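Local structure of glutathione synthetase-like effector 30 (Gpa-GSS30-apo) (Globodera pallida, 5OET) at residues V160-S172 and L181-F194. The protein is a glutathione synthetase-like effector of a plant-parasitic nematode, related to the ATP-dependent ligases that join gamma-glutamylcysteine to glycine. Numbering follows the deposited sequence.
Sequences VAMFCQRADYMAS and LKQVEVNTGAIGSF
Arg166 and Asn187 face each other as a hydrogen-bonded pair of antiparallel strands, each backbone N giving a bond to the other's carbonyl. Asp168 N continues the ladder to Glu185 O, and Met170 and Lys182 close a second reciprocal pair. Between Asp168 and Tyr169 the register slips by one residue: Val184 and Glu185 both face Asp168, whose O takes Val184 N at 2.7 Å from above the carbonyl plane, a classic beta bulge.

On the Arg166 face, Arg166 and Asp168 form a two-nitrogen salt bridge within strand 160-172, the carboxylate lying at the edge of the guanidinium in its plane, NE to OD1 at 3.2 Å and NH2 to OD2, both on syn lone pairs and nearly straight. The bend at chi3 (65°) turns the remaining NH1 toward the loop, where it reaches Gly192 O at 3.3 Å by a bent bond and shares a water with Gly192 N. The Asn187 amide lies alongside the guanidinium, their planes 55° apart. Glu185 turns away to Gln352.

Tyr169 and Gln183 pair on the other face. Gln183 CG makes a CH-pi contact over the face of the Tyr169 ring, 4.2 Å from its centroid, while the extended chain carries NE2 to Tyr169 OH at 3.1 Å. Leu181 CD1 packs against Tyr169 CB at 3.5 Å, and Val186 CG1 against Ala167 CB.

Just before Gly189, Thr188 OG1 donates to Cys164 O at 2.7 Å and lies at the edge of the Phe163 ring. Cys164 CB meets Ile191 CD1 and the edge of the Phe194 ring, and its SG forms a disulfide with Cys480 of strand 469-484. That strand pairs with the other side of 160-172, making this a bulged beta hairpin whose second strand, 179-188, lies at the margin of the large mixed sheet in a glutathione synthetase-type fold.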
# COMPACT_ATOMS: atom_id res chain seq x y z
N VAL A 160 5.88 -25.55 -23.93
CA VAL A 160 6.44 -24.39 -23.24
C VAL A 160 5.90 -24.31 -21.82
O VAL A 160 4.70 -24.19 -21.60
CB VAL A 160 6.17 -23.06 -24.00
CG1 VAL A 160 6.63 -21.86 -23.19
CG2 VAL A 160 6.87 -23.09 -25.35
N ALA A 161 6.83 -24.37 -20.87
CA ALA A 161 6.56 -24.22 -19.45
C ALA A 161 7.18 -22.94 -18.98
O ALA A 161 8.21 -22.52 -19.49
CB ALA A 161 7.13 -25.41 -18.68
N MET A 162 6.53 -22.32 -18.01
CA MET A 162 7.06 -21.19 -17.25
C MET A 162 7.42 -21.75 -15.90
O MET A 162 6.62 -22.43 -15.28
CB MET A 162 5.99 -20.13 -17.09
CG MET A 162 6.36 -19.02 -16.13
SD MET A 162 5.15 -17.71 -16.30
CE MET A 162 5.43 -16.87 -14.75
N PHE A 163 8.63 -21.47 -15.44
CA PHE A 163 9.17 -22.17 -14.28
C PHE A 163 9.85 -21.16 -13.37
O PHE A 163 10.90 -20.63 -13.72
CB PHE A 163 10.11 -23.26 -14.78
CG PHE A 163 10.95 -23.88 -13.71
CD1 PHE A 163 10.40 -24.21 -12.47
CD2 PHE A 163 12.29 -24.15 -13.95
CE1 PHE A 163 11.19 -24.79 -11.48
CE2 PHE A 163 13.09 -24.73 -12.98
CZ PHE A 163 12.55 -25.05 -11.74
N CYS A 164 9.21 -20.87 -12.24
CA CYS A 164 9.70 -19.92 -11.25
C CYS A 164 10.03 -20.71 -9.98
O CYS A 164 9.27 -21.58 -9.56
CB CYS A 164 8.66 -18.82 -10.94
SG CYS A 164 8.41 -17.50 -12.20
N GLN A 165 11.18 -20.38 -9.38
CA GLN A 165 11.71 -21.11 -8.23
C GLN A 165 12.12 -20.14 -7.16
O GLN A 165 12.53 -19.03 -7.46
CB GLN A 165 12.91 -21.94 -8.67
CG GLN A 165 13.23 -23.17 -7.83
CD GLN A 165 14.50 -23.86 -8.32
OE1 GLN A 165 15.57 -23.26 -8.32
NE2 GLN A 165 14.39 -25.11 -8.76
N ARG A 166 11.96 -20.55 -5.90
CA ARG A 166 12.59 -19.90 -4.75
C ARG A 166 13.44 -20.94 -4.05
O ARG A 166 12.91 -21.91 -3.55
CB ARG A 166 11.55 -19.29 -3.80
CG ARG A 166 12.10 -18.11 -2.98
CD ARG A 166 11.14 -17.60 -1.91
NE ARG A 166 10.89 -18.62 -0.88
CZ ARG A 166 9.71 -19.00 -0.38
NH1 ARG A 166 8.55 -18.43 -0.78
NH2 ARG A 166 9.68 -19.96 0.53
N ALA A 167 14.75 -20.75 -4.06
CA ALA A 167 15.70 -21.58 -3.29
C ALA A 167 15.96 -20.88 -1.97
O ALA A 167 16.27 -19.69 -1.97
CB ALA A 167 17.01 -21.72 -4.05
N ASP A 168 15.84 -21.61 -0.85
CA ASP A 168 16.11 -21.06 0.47
C ASP A 168 17.48 -21.50 1.04
O ASP A 168 17.91 -22.63 0.87
CB ASP A 168 14.97 -21.42 1.42
CG ASP A 168 13.63 -20.76 1.02
OD1 ASP A 168 13.63 -19.81 0.21
OD2 ASP A 168 12.57 -21.20 1.50
N TYR A 169 18.16 -20.58 1.72
CA TYR A 169 19.49 -20.81 2.27
C TYR A 169 19.62 -20.35 3.73
O TYR A 169 18.91 -19.45 4.17
CB TYR A 169 20.52 -20.09 1.41
CG TYR A 169 20.54 -20.56 -0.04
CD1 TYR A 169 19.72 -19.98 -0.98
CD2 TYR A 169 21.43 -21.57 -0.47
CE1 TYR A 169 19.76 -20.39 -2.30
CE2 TYR A 169 21.47 -21.99 -1.79
CZ TYR A 169 20.63 -21.40 -2.71
OH TYR A 169 20.62 -21.77 -4.03
N MET A 170 20.52 -21.00 4.44
CA MET A 170 20.93 -20.65 5.80
C MET A 170 22.43 -20.42 5.72
O MET A 170 23.13 -21.20 5.08
CB MET A 170 20.65 -21.82 6.76
CG MET A 170 19.93 -21.46 8.06
SD MET A 170 18.15 -21.87 8.11
CE MET A 170 17.56 -20.69 9.33
N ALA A 171 22.93 -19.35 6.33
CA ALA A 171 24.37 -19.24 6.63
C ALA A 171 24.62 -20.19 7.81
O ALA A 171 23.95 -20.07 8.82
CB ALA A 171 24.77 -17.81 6.96
N SER A 172 25.55 -21.13 7.66
CA SER A 172 25.77 -22.16 8.68
C SER A 172 27.17 -22.08 9.24
O SER A 172 28.12 -21.93 8.48
CB SER A 172 25.54 -23.53 8.07
OG SER A 172 25.66 -24.55 9.05
N LEU A 181 27.42 -21.07 3.09
CA LEU A 181 26.08 -21.09 2.52
C LEU A 181 25.63 -22.54 2.37
O LEU A 181 26.36 -23.36 1.80
CB LEU A 181 26.09 -20.40 1.15
CG LEU A 181 24.72 -20.13 0.49
CD1 LEU A 181 23.92 -19.09 1.26
CD2 LEU A 181 24.89 -19.70 -0.96
N LYS A 182 24.44 -22.85 2.91
CA LYS A 182 23.84 -24.18 2.74
C LYS A 182 22.33 -24.11 2.45
O LYS A 182 21.58 -23.42 3.12
CB LYS A 182 24.14 -25.06 3.96
CG LYS A 182 25.59 -25.55 3.98
CD LYS A 182 25.75 -27.04 4.29
CE LYS A 182 27.12 -27.58 3.89
NZ LYS A 182 27.42 -27.39 2.44
N GLN A 183 21.90 -24.84 1.43
CA GLN A 183 20.53 -24.75 0.92
C GLN A 183 19.53 -25.53 1.78
O GLN A 183 19.69 -26.70 2.03
CB GLN A 183 20.50 -25.25 -0.52
CG GLN A 183 19.21 -24.93 -1.25
CD GLN A 183 19.24 -25.48 -2.64
OE1 GLN A 183 19.08 -26.68 -2.84
NE2 GLN A 183 19.48 -24.61 -3.62
N VAL A 184 18.49 -24.87 2.23
CA VAL A 184 17.51 -25.48 3.12
C VAL A 184 16.43 -26.21 2.33
O VAL A 184 15.99 -27.27 2.73
CB VAL A 184 16.87 -24.41 4.04
CG1 VAL A 184 15.86 -25.03 4.99
CG2 VAL A 184 17.96 -23.68 4.82
N GLU A 185 16.00 -25.64 1.20
CA GLU A 185 14.81 -26.08 0.47
C GLU A 185 14.76 -25.42 -0.92
O GLU A 185 15.39 -24.40 -1.16
CB GLU A 185 13.56 -25.69 1.31
CG GLU A 185 12.16 -25.86 0.69
CD GLU A 185 11.77 -27.32 0.42
OE1 GLU A 185 10.65 -27.74 0.82
OE2 GLU A 185 12.53 -28.06 -0.23
N VAL A 186 14.04 -26.06 -1.84
CA VAL A 186 13.59 -25.43 -3.10
C VAL A 186 12.07 -25.54 -3.21
O VAL A 186 11.47 -26.54 -2.82
CB VAL A 186 14.25 -26.01 -4.37
CG1 VAL A 186 15.67 -25.50 -4.48
CG2 VAL A 186 14.26 -27.53 -4.38
N ASN A 187 11.46 -24.48 -3.73
CA ASN A 187 10.02 -24.36 -3.87
C ASN A 187 9.69 -23.90 -5.27
O ASN A 187 10.44 -23.13 -5.88
CB ASN A 187 9.50 -23.31 -2.90
CG ASN A 187 9.86 -23.61 -1.48
OD1 ASN A 187 9.36 -24.57 -0.90
ND2 ASN A 187 10.76 -22.80 -0.91
N THR A 188 8.56 -24.39 -5.78
CA THR A 188 8.00 -23.91 -7.04
C THR A 188 6.48 -23.94 -6.94
O THR A 188 5.95 -24.42 -5.95
CB THR A 188 8.52 -24.75 -8.26
OG1 THR A 188 8.23 -24.06 -9.47
CG2 THR A 188 7.91 -26.15 -8.32
N GLY A 189 5.79 -23.44 -7.95
CA GLY A 189 4.34 -23.42 -7.93
C GLY A 189 3.82 -22.23 -7.16
O GLY A 189 4.18 -21.10 -7.46
N ALA A 190 2.98 -22.47 -6.16
CA ALA A 190 2.26 -21.38 -5.49
C ALA A 190 3.19 -20.70 -4.51
O ALA A 190 3.10 -20.88 -3.30
CB ALA A 190 1.00 -21.88 -4.80
N ILE A 191 4.08 -19.90 -5.07
CA ILE A 191 5.18 -19.32 -4.34
C ILE A 191 4.74 -18.07 -3.61
O ILE A 191 4.15 -17.18 -4.21
CB ILE A 191 6.35 -18.99 -5.31
CG1 ILE A 191 7.03 -20.29 -5.76
CG2 ILE A 191 7.40 -18.11 -4.65
CD1 ILE A 191 7.83 -20.12 -7.04
N GLY A 192 5.09 -17.99 -2.33
CA GLY A 192 4.91 -16.76 -1.55
C GLY A 192 5.94 -15.69 -1.84
O GLY A 192 7.05 -15.96 -2.28
N SER A 193 5.54 -14.45 -1.58
CA SER A 193 6.41 -13.26 -1.51
C SER A 193 6.94 -12.66 -2.82
O SER A 193 7.93 -11.93 -2.80
CB SER A 193 7.55 -13.49 -0.54
OG SER A 193 7.04 -14.05 0.66
N PHE A 194 6.27 -12.89 -3.94
CA PHE A 194 6.57 -12.10 -5.15
C PHE A 194 6.33 -10.58 -4.96
O PHE A 194 7.18 -9.74 -5.34
CB PHE A 194 5.72 -12.57 -6.33
CG PHE A 194 6.16 -13.87 -6.92
CD1 PHE A 194 7.46 -14.04 -7.39
CD2 PHE A 194 5.27 -14.90 -7.09
CE1 PHE A 194 7.86 -15.23 -7.97
CE2 PHE A 194 5.67 -16.09 -7.67
CZ PHE A 194 6.97 -16.25 -8.10
O HOH W 1 6.26 -19.90 -0.82